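Local atomic coordinates of isoprenyl transferase (Helicobacter pylori, PDB entry 2D2R), a protein that catalyses the condensation of isopentenyl diphosphate with allylic pyrophosphates, probably using magnesium, to build undecaprenyl pyrophosphate. Residues Ala209-Phe213 / Asp232-Arg236; Thr180-Val186 / Leu202-Ser206; Thr47-Ile51 / Trp218-Pro223. One frame throughout, in Å; residues are numbered along the deposited sequence.

Interaction 1 of 3, residues Ala209-Phe213 / Asp232-Arg236; sequences AELFF and DFYKR
The guanidinium of Arg236 lies flat on the ring of Phe212, a cation-pi stack with centres 3.5 Å apart and planes 13° from parallel. It joins the outermost strand of this chain's parallel sheet, 210-213, to the last turn of helix 223-236 in this cis-prenyltransferase fold. Strand and helix axes approach to 10.1 Å, their directions 143° apart, with Glu210 opposite Phe233 (CA to CA 7.4 Å). Glu210 and Phe212, both chi1 m, point toward the helix; Leu211, between them, points away, and its backbone hydrogen-bonds to the second subunit. Arginine suits the gap because its m, t, t chain is long and its planar head bonds at the edge while stacking by its face. Glu210 CG packs 3.7 Å from Phe233 CE1. Glu210, which probably helps bind magnesium as in related enzymes, gives its OE1 to Arg197 of the second subunit. Its OE2 forms a salt bridge with Arg236 NH1 at 2.9 Å, and Leu211 O accepts from Arg236 NH1 at 2.8 Å and Arg236 NH2 at 3.0 Å.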
# COMPACT_ATOMS: atom_id res chain seq x y z
N ALA A 209 -0.50 -8.21 0.36
CA ALA A 209 -1.52 -8.66 -0.59
C ALA A 209 -1.01 -8.72 -2.02
O ALA A 209 -0.14 -7.93 -2.45
CB ALA A 209 -2.70 -7.71 -0.56
N GLU A 210 -1.54 -9.70 -2.74
CA GLU A 210 -1.26 -9.82 -4.15
C GLU A 210 -2.09 -8.69 -4.75
O GLU A 210 -3.28 -8.54 -4.40
CB GLU A 210 -1.75 -11.13 -4.68
CG GLU A 210 -0.85 -12.26 -4.27
CD GLU A 210 0.54 -12.13 -4.89
OE1 GLU A 210 1.45 -12.70 -4.30
OE2 GLU A 210 0.71 -11.50 -5.96
N LEU A 211 -1.46 -7.90 -5.64
CA LEU A 211 -2.10 -6.76 -6.28
C LEU A 211 -2.52 -7.11 -7.69
O LEU A 211 -1.76 -7.70 -8.47
CB LEU A 211 -1.11 -5.56 -6.33
CG LEU A 211 -0.45 -5.18 -5.00
CD1 LEU A 211 0.52 -3.91 -5.10
CD2 LEU A 211 -1.61 -4.83 -4.04
N PHE A 212 -3.78 -6.82 -7.98
CA PHE A 212 -4.37 -7.07 -9.30
C PHE A 212 -5.01 -5.80 -9.82
O PHE A 212 -5.62 -5.04 -9.08
CB PHE A 212 -5.45 -8.19 -9.29
CG PHE A 212 -4.88 -9.54 -9.39
CD1 PHE A 212 -4.35 -10.17 -8.26
CD2 PHE A 212 -4.86 -10.18 -10.63
CE1 PHE A 212 -3.78 -11.45 -8.33
CE2 PHE A 212 -4.28 -11.48 -10.75
CZ PHE A 212 -3.76 -12.11 -9.60
N PHE A 213 -4.84 -5.59 -11.10
CA PHE A 213 -5.36 -4.41 -11.78
C PHE A 213 -6.08 -4.82 -13.08
O PHE A 213 -5.69 -5.76 -13.75
CB PHE A 213 -4.17 -3.48 -12.13
CG PHE A 213 -3.42 -3.02 -10.92
CD1 PHE A 213 -3.89 -1.98 -10.12
CD2 PHE A 213 -2.28 -3.70 -10.52
CE1 PHE A 213 -3.25 -1.62 -8.93
CE2 PHE A 213 -1.65 -3.35 -9.34
CZ PHE A 213 -2.13 -2.32 -8.55
N ASP A 232 -5.93 -16.59 -11.57
CA ASP A 232 -4.57 -16.08 -11.69
C ASP A 232 -3.89 -16.03 -10.32
O ASP A 232 -2.71 -16.42 -10.18
CB ASP A 232 -4.58 -14.71 -12.34
CG ASP A 232 -4.76 -14.81 -13.84
OD1 ASP A 232 -4.42 -15.88 -14.38
OD2 ASP A 232 -5.22 -13.83 -14.48
N PHE A 233 -4.63 -15.56 -9.32
CA PHE A 233 -4.13 -15.48 -7.96
C PHE A 233 -3.53 -16.83 -7.59
O PHE A 233 -2.36 -16.94 -7.25
CB PHE A 233 -5.29 -15.11 -7.02
CG PHE A 233 -4.95 -15.20 -5.54
CD1 PHE A 233 -4.18 -14.20 -4.90
CD2 PHE A 233 -5.42 -16.26 -4.76
CE1 PHE A 233 -3.90 -14.28 -3.54
CE2 PHE A 233 -5.12 -16.32 -3.37
CZ PHE A 233 -4.36 -15.34 -2.77
N TYR A 234 -4.31 -17.90 -7.69
CA TYR A 234 -3.78 -19.20 -7.32
C TYR A 234 -2.50 -19.55 -8.10
O TYR A 234 -1.58 -20.16 -7.57
CB TYR A 234 -4.87 -20.23 -7.51
CG TYR A 234 -5.96 -20.04 -6.49
CD1 TYR A 234 -7.30 -19.86 -6.88
CD2 TYR A 234 -5.66 -20.02 -5.13
CE1 TYR A 234 -8.31 -19.68 -5.92
CE2 TYR A 234 -6.65 -19.85 -4.17
CZ TYR A 234 -7.98 -19.68 -4.58
OH TYR A 234 -9.00 -19.60 -3.64
N LYS A 235 -2.45 -19.17 -9.38
CA LYS A 235 -1.26 -19.43 -10.16
C LYS A 235 -0.04 -18.73 -9.56
O LYS A 235 1.08 -19.29 -9.57
CB LYS A 235 -1.44 -18.92 -11.60
CG LYS A 235 -1.97 -19.97 -12.61
CD LYS A 235 -1.50 -19.58 -14.05
CE LYS A 235 -2.31 -20.22 -15.20
NZ LYS A 235 -3.78 -19.91 -15.17
N ARG A 236 -0.24 -17.50 -9.07
CA ARG A 236 0.88 -16.74 -8.54
C ARG A 236 1.37 -17.41 -7.32
O ARG A 236 2.56 -17.62 -7.15
CB ARG A 236 0.49 -15.30 -8.15
CG ARG A 236 -0.07 -14.41 -9.23
CD ARG A 236 -0.25 -12.99 -8.68
NE ARG A 236 -0.62 -12.00 -9.69
CZ ARG A 236 -0.80 -10.71 -9.43
NH1 ARG A 236 -0.61 -10.24 -8.20
NH2 ARG A 236 -1.24 -9.90 -10.38

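Interaction 2 of 3, residues Thr180-Val186 / Leu202-Ser206; sequences TRNLPEV and LLWQS
This is a buried loop-to-loop contact within the parallel-sheet cis-prenyltransferase fold: residues 180-186, which lead into strand 188-191, lie against 202-206, part of the connection from that strand to 210-213. The first loop opens with a type II beta turn from Thr180 to Leu183, closed by Leu183 N to Thr180 O at 2.9 Å; Asn182, with positive phi (74/-4), suits its third position. Pro184 to Val186 then run extended. In the second loop Leu202 has left-handed backbone angles (47/49), and Leu203 to Gln205 make a single helix-like turn, closed by Ser206 N to Leu202 O at 3.0 Å and tightened by Ser206 OG to Leu202 O at 2.7 Å. The register sets Glu185 opposite Gln205 (CA to CA 5.2 Å) and Val186 opposite Ser206 (5.0 Å). Gln205, chi1 m and chi2 p, suits its place because its amide carries two protons: NE2 donates to Thr180 OG1 at 2.8 Å, almost linearly, and also bonds Glu148. Branched Val186, chi1 t, puts CG2 3.9 Å from Leu202 CD1, adding an apolar contact. Glu185 OE1 comes within 3.3 Å of Gln205 CA, and its charge is matched by Lys146 of the second subunit, placing this contact at the dimer interface. Val186 N donates to Gln205 O at 3.0 Å, and a water lies 2.8 Å from Gln205 O and 2.9 Å from Val186 O.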
# COMPACT_ATOMS: atom_id res chain seq x y z
N THR A 180 -10.46 -2.41 11.15
CA THR A 180 -10.47 -3.80 10.68
C THR A 180 -10.04 -4.83 11.72
O THR A 180 -9.80 -5.98 11.39
CB THR A 180 -9.47 -3.96 9.48
OG1 THR A 180 -8.22 -3.39 9.89
CG2 THR A 180 -9.94 -3.17 8.26
N ARG A 181 -9.89 -4.43 12.97
CA ARG A 181 -9.44 -5.39 13.96
C ARG A 181 -10.23 -6.72 13.85
O ARG A 181 -11.45 -6.72 13.55
CB ARG A 181 -9.59 -4.77 15.35
CG ARG A 181 -11.02 -4.49 15.75
CD ARG A 181 -10.97 -3.66 17.02
NE ARG A 181 -10.77 -4.48 18.22
CZ ARG A 181 -11.74 -5.20 18.82
NH1 ARG A 181 -12.98 -5.21 18.33
NH2 ARG A 181 -11.47 -5.90 19.92
N ASN A 182 -9.53 -7.83 14.05
CA ASN A 182 -10.18 -9.14 13.99
C ASN A 182 -10.54 -9.63 12.58
O ASN A 182 -11.05 -10.74 12.43
CB ASN A 182 -11.45 -9.15 14.87
CG ASN A 182 -11.17 -8.73 16.30
OD1 ASN A 182 -10.16 -9.12 16.91
ND2 ASN A 182 -12.07 -7.94 16.85
N LEU A 183 -10.32 -8.82 11.54
CA LEU A 183 -10.58 -9.34 10.21
C LEU A 183 -9.22 -9.90 9.78
O LEU A 183 -8.19 -9.50 10.33
CB LEU A 183 -11.01 -8.24 9.25
CG LEU A 183 -12.29 -7.47 9.62
CD1 LEU A 183 -12.49 -6.32 8.61
CD2 LEU A 183 -13.49 -8.44 9.62
N PRO A 184 -9.19 -10.83 8.84
CA PRO A 184 -7.86 -11.32 8.45
C PRO A 184 -7.21 -10.24 7.57
O PRO A 184 -7.87 -9.31 7.12
CB PRO A 184 -8.16 -12.59 7.67
CG PRO A 184 -9.52 -12.36 7.09
CD PRO A 184 -10.28 -11.46 8.06
N GLU A 185 -5.91 -10.37 7.33
CA GLU A 185 -5.25 -9.39 6.50
C GLU A 185 -5.74 -9.59 5.07
O GLU A 185 -6.37 -10.61 4.71
CB GLU A 185 -3.71 -9.55 6.54
CG GLU A 185 -3.07 -9.22 7.90
CD GLU A 185 -3.30 -7.75 8.35
OE1 GLU A 185 -2.63 -6.82 7.85
OE2 GLU A 185 -4.14 -7.53 9.25
N VAL A 186 -5.48 -8.59 4.23
CA VAL A 186 -5.89 -8.69 2.85
C VAL A 186 -5.01 -9.64 2.04
O VAL A 186 -3.77 -9.52 2.09
CB VAL A 186 -5.86 -7.31 2.19
CG1 VAL A 186 -6.16 -7.48 0.70
CG2 VAL A 186 -6.87 -6.41 2.86
N LEU A 202 -6.57 0.74 2.80
CA LEU A 202 -6.08 -0.46 3.48
C LEU A 202 -4.57 -0.64 3.28
O LEU A 202 -4.11 -1.73 2.97
CB LEU A 202 -6.81 -1.70 2.93
CG LEU A 202 -8.35 -1.73 3.13
CD1 LEU A 202 -8.95 -3.08 2.56
CD2 LEU A 202 -8.61 -1.60 4.59
N LEU A 203 -3.82 0.42 3.52
CA LEU A 203 -2.35 0.36 3.31
C LEU A 203 -1.70 -0.66 4.26
O LEU A 203 -0.95 -1.55 3.86
CB LEU A 203 -1.78 1.75 3.51
CG LEU A 203 -2.37 2.84 2.59
CD1 LEU A 203 -1.83 4.26 2.96
CD2 LEU A 203 -1.94 2.55 1.19
N TRP A 204 -2.06 -0.57 5.53
CA TRP A 204 -1.53 -1.47 6.53
C TRP A 204 -1.98 -2.88 6.30
O TRP A 204 -1.15 -3.78 6.33
CB TRP A 204 -1.98 -0.99 7.91
CG TRP A 204 -1.56 -1.88 9.06
CD1 TRP A 204 -2.11 -3.11 9.43
CD2 TRP A 204 -0.57 -1.59 10.04
NE1 TRP A 204 -1.51 -3.57 10.57
CE2 TRP A 204 -0.58 -2.64 10.98
CE3 TRP A 204 0.31 -0.51 10.23
CZ2 TRP A 204 0.27 -2.66 12.08
CZ3 TRP A 204 1.15 -0.53 11.31
CH2 TRP A 204 1.13 -1.60 12.24
N GLN A 205 -3.27 -3.08 6.04
CA GLN A 205 -3.81 -4.42 5.89
C GLN A 205 -3.42 -5.16 4.62
O GLN A 205 -3.55 -6.34 4.57
CB GLN A 205 -5.37 -4.40 6.01
CG GLN A 205 -5.80 -3.70 7.33
CD GLN A 205 -5.98 -2.16 7.28
OE1 GLN A 205 -5.34 -1.46 6.48
NE2 GLN A 205 -6.83 -1.62 8.21
N SER A 206 -2.96 -4.43 3.61
CA SER A 206 -2.59 -5.02 2.34
C SER A 206 -1.05 -5.07 2.21
O SER A 206 -0.57 -5.19 1.11
CB SER A 206 -3.18 -4.13 1.20
OG SER A 206 -4.60 -3.90 1.39
O HOH W 1 -1.62 -8.12 3.47

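Interaction 3 of 3, residues Thr47-Ile51 / Trp218-Pro223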
# COMPACT_ATOMS: atom_id res chain seq x y z
N THR A 47 -23.51 -4.49 -9.34
CA THR A 47 -22.31 -5.31 -9.37
C THR A 47 -21.88 -5.59 -7.94
O THR A 47 -21.56 -6.71 -7.56
CB THR A 47 -21.17 -4.57 -10.02
OG1 THR A 47 -21.60 -4.06 -11.27
CG2 THR A 47 -19.99 -5.52 -10.26
N LEU A 48 -21.85 -4.56 -7.14
CA LEU A 48 -21.47 -4.77 -5.77
C LEU A 48 -22.33 -5.94 -5.22
O LEU A 48 -21.82 -6.91 -4.67
CB LEU A 48 -21.70 -3.48 -4.99
CG LEU A 48 -21.14 -3.41 -3.57
CD1 LEU A 48 -21.08 -1.96 -3.14
CD2 LEU A 48 -21.99 -4.19 -2.63
N LYS A 49 -23.66 -5.85 -5.42
CA LYS A 49 -24.53 -6.89 -4.88
C LYS A 49 -24.16 -8.26 -5.42
O LYS A 49 -23.98 -9.23 -4.65
CB LYS A 49 -26.00 -6.57 -5.18
CG LYS A 49 -26.98 -7.56 -4.52
CD LYS A 49 -28.38 -6.95 -4.35
CE LYS A 49 -29.00 -6.51 -5.69
NZ LYS A 49 -29.13 -7.65 -6.70
N ASP A 50 -23.99 -8.33 -6.74
CA ASP A 50 -23.65 -9.58 -7.37
C ASP A 50 -22.32 -10.11 -6.93
O ASP A 50 -22.19 -11.32 -6.61
CB ASP A 50 -23.65 -9.41 -8.87
CG ASP A 50 -25.04 -9.45 -9.45
OD1 ASP A 50 -26.02 -9.25 -8.69
OD2 ASP A 50 -25.16 -9.66 -10.67
N ILE A 51 -21.32 -9.23 -6.93
CA ILE A 51 -20.02 -9.67 -6.50
C ILE A 51 -20.07 -10.16 -5.08
O ILE A 51 -19.55 -11.22 -4.78
CB ILE A 51 -18.96 -8.56 -6.61
CG1 ILE A 51 -18.76 -8.17 -8.07
CG2 ILE A 51 -17.66 -9.08 -6.02
CD1 ILE A 51 -18.26 -9.26 -8.93
N TRP A 218 -15.88 -0.70 -13.37
CA TRP A 218 -16.63 -1.44 -12.36
C TRP A 218 -18.04 -1.92 -12.80
O TRP A 218 -18.38 -3.09 -12.62
CB TRP A 218 -16.73 -0.63 -11.05
CG TRP A 218 -17.50 -1.34 -9.91
CD1 TRP A 218 -18.66 -0.92 -9.35
CD2 TRP A 218 -17.14 -2.55 -9.23
NE1 TRP A 218 -19.07 -1.79 -8.36
CE2 TRP A 218 -18.15 -2.80 -8.26
CE3 TRP A 218 -16.07 -3.46 -9.33
CZ2 TRP A 218 -18.12 -3.91 -7.40
CZ3 TRP A 218 -16.04 -4.56 -8.47
CH2 TRP A 218 -17.06 -4.77 -7.52
N PRO A 219 -18.86 -1.02 -13.38
CA PRO A 219 -20.21 -1.45 -13.81
C PRO A 219 -20.20 -2.58 -14.84
O PRO A 219 -21.24 -3.19 -15.08
CB PRO A 219 -20.83 -0.18 -14.36
CG PRO A 219 -20.20 0.90 -13.51
CD PRO A 219 -18.72 0.44 -13.49
N ASP A 220 -19.05 -2.86 -15.45
CA ASP A 220 -18.94 -3.93 -16.44
C ASP A 220 -18.31 -5.20 -15.86
O ASP A 220 -18.19 -6.22 -16.54
CB ASP A 220 -18.07 -3.49 -17.63
CG ASP A 220 -18.73 -2.42 -18.46
OD1 ASP A 220 -19.98 -2.44 -18.54
OD2 ASP A 220 -18.01 -1.57 -19.03
N PHE A 221 -17.91 -5.12 -14.59
CA PHE A 221 -17.22 -6.20 -13.90
C PHE A 221 -18.14 -7.34 -13.51
O PHE A 221 -19.14 -7.11 -12.86
CB PHE A 221 -16.53 -5.66 -12.63
CG PHE A 221 -15.45 -6.56 -12.09
CD1 PHE A 221 -14.32 -6.80 -12.83
CD2 PHE A 221 -15.60 -7.18 -10.87
CE1 PHE A 221 -13.32 -7.66 -12.37
CE2 PHE A 221 -14.62 -8.05 -10.39
CZ PHE A 221 -13.46 -8.29 -11.17
N THR A 222 -17.80 -8.56 -13.88
CA THR A 222 -18.69 -9.66 -13.56
C THR A 222 -18.08 -10.70 -12.69
O THR A 222 -16.87 -10.73 -12.49
CB THR A 222 -19.14 -10.39 -14.80
OG1 THR A 222 -18.05 -11.16 -15.29
CG2 THR A 222 -19.52 -9.44 -15.86
N PRO A 223 -18.92 -11.60 -12.17
CA PRO A 223 -18.34 -12.63 -11.33
C PRO A 223 -17.39 -13.49 -12.15
O PRO A 223 -16.47 -14.08 -11.63
CB PRO A 223 -19.57 -13.39 -10.85
CG PRO A 223 -20.54 -12.25 -10.63
CD PRO A 223 -20.36 -11.45 -11.90
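One methyl group makes the central bump here: Thr47 CG2 sits over the face of the Trp218 six-membered ring, 3.9 Å from its centroid and 17° off the ring normal, a CH-pi contact. The same methyl reaches Phe221 O at 3.2 Å, so it fills the hollow between the indole and the backbone as the chain turns away. A small branched residue fits this spot, where the CA atoms of Thr47 and Pro219 are 6.2 Å apart; its hydroxyl bonds weakly back to Lys43 O within the helix. One turn on, Ile51 fills the next hollow. Its CG1 touches Trp218 CH2 at 3.8 Å, while CD1, carried forward by the m, m rotamer, meets Phe221 CD2 at 3.9 Å and Pro223 CG at 4.1 Å. In the cis-prenyltransferase fold this packs helix 37-56 against the turn between strand 210-213 and helix 223-236: a 3-10 segment at 218-220, then Thr222 as N-cap of the following helix. Trp218 gives the turn a broad, flat surface, and its NE1 is held by Gly44 O. Leu48 leans on the indole from the helix side, CB to CZ2 4.3 Å. Pro219, whose CA-to-CB bond points away from helix 37-56, packs on Asn26 and Trp29, which probably bind substrate, as in relatives. Toward the exposed Asp50, the Pro223 ring approaches the helix backbone, its CG 4.4 Å from Asp50 O.

Along the chain, interaction 2 closes before interaction 1 opens; the segments of interactions 1 and 3 alternate, and interaction 3 spans the whole of interaction 2. The centres of interactions 1 and 2 lie about 17 Å apart. Those of interactions 1 and 3 are about 19 Å apart. Interactions 2 and 3, with centres about 23 Å apart, fall on opposite sides of the chain's centre. Interactions 1 and 2 touch, Ala209 CB lying 3.4 Å from Val186 O. Interactions 1 and 3 involve opposite ends of helix 223-236, tying it to strand 210-213 and to helix 37-56. Interactions 1 and 2 lie at the dimer interface near predicted substrate- and metal-binding residues; interaction 3, which the second subunit does not touch, lies beside others, Asn26 and Trp29.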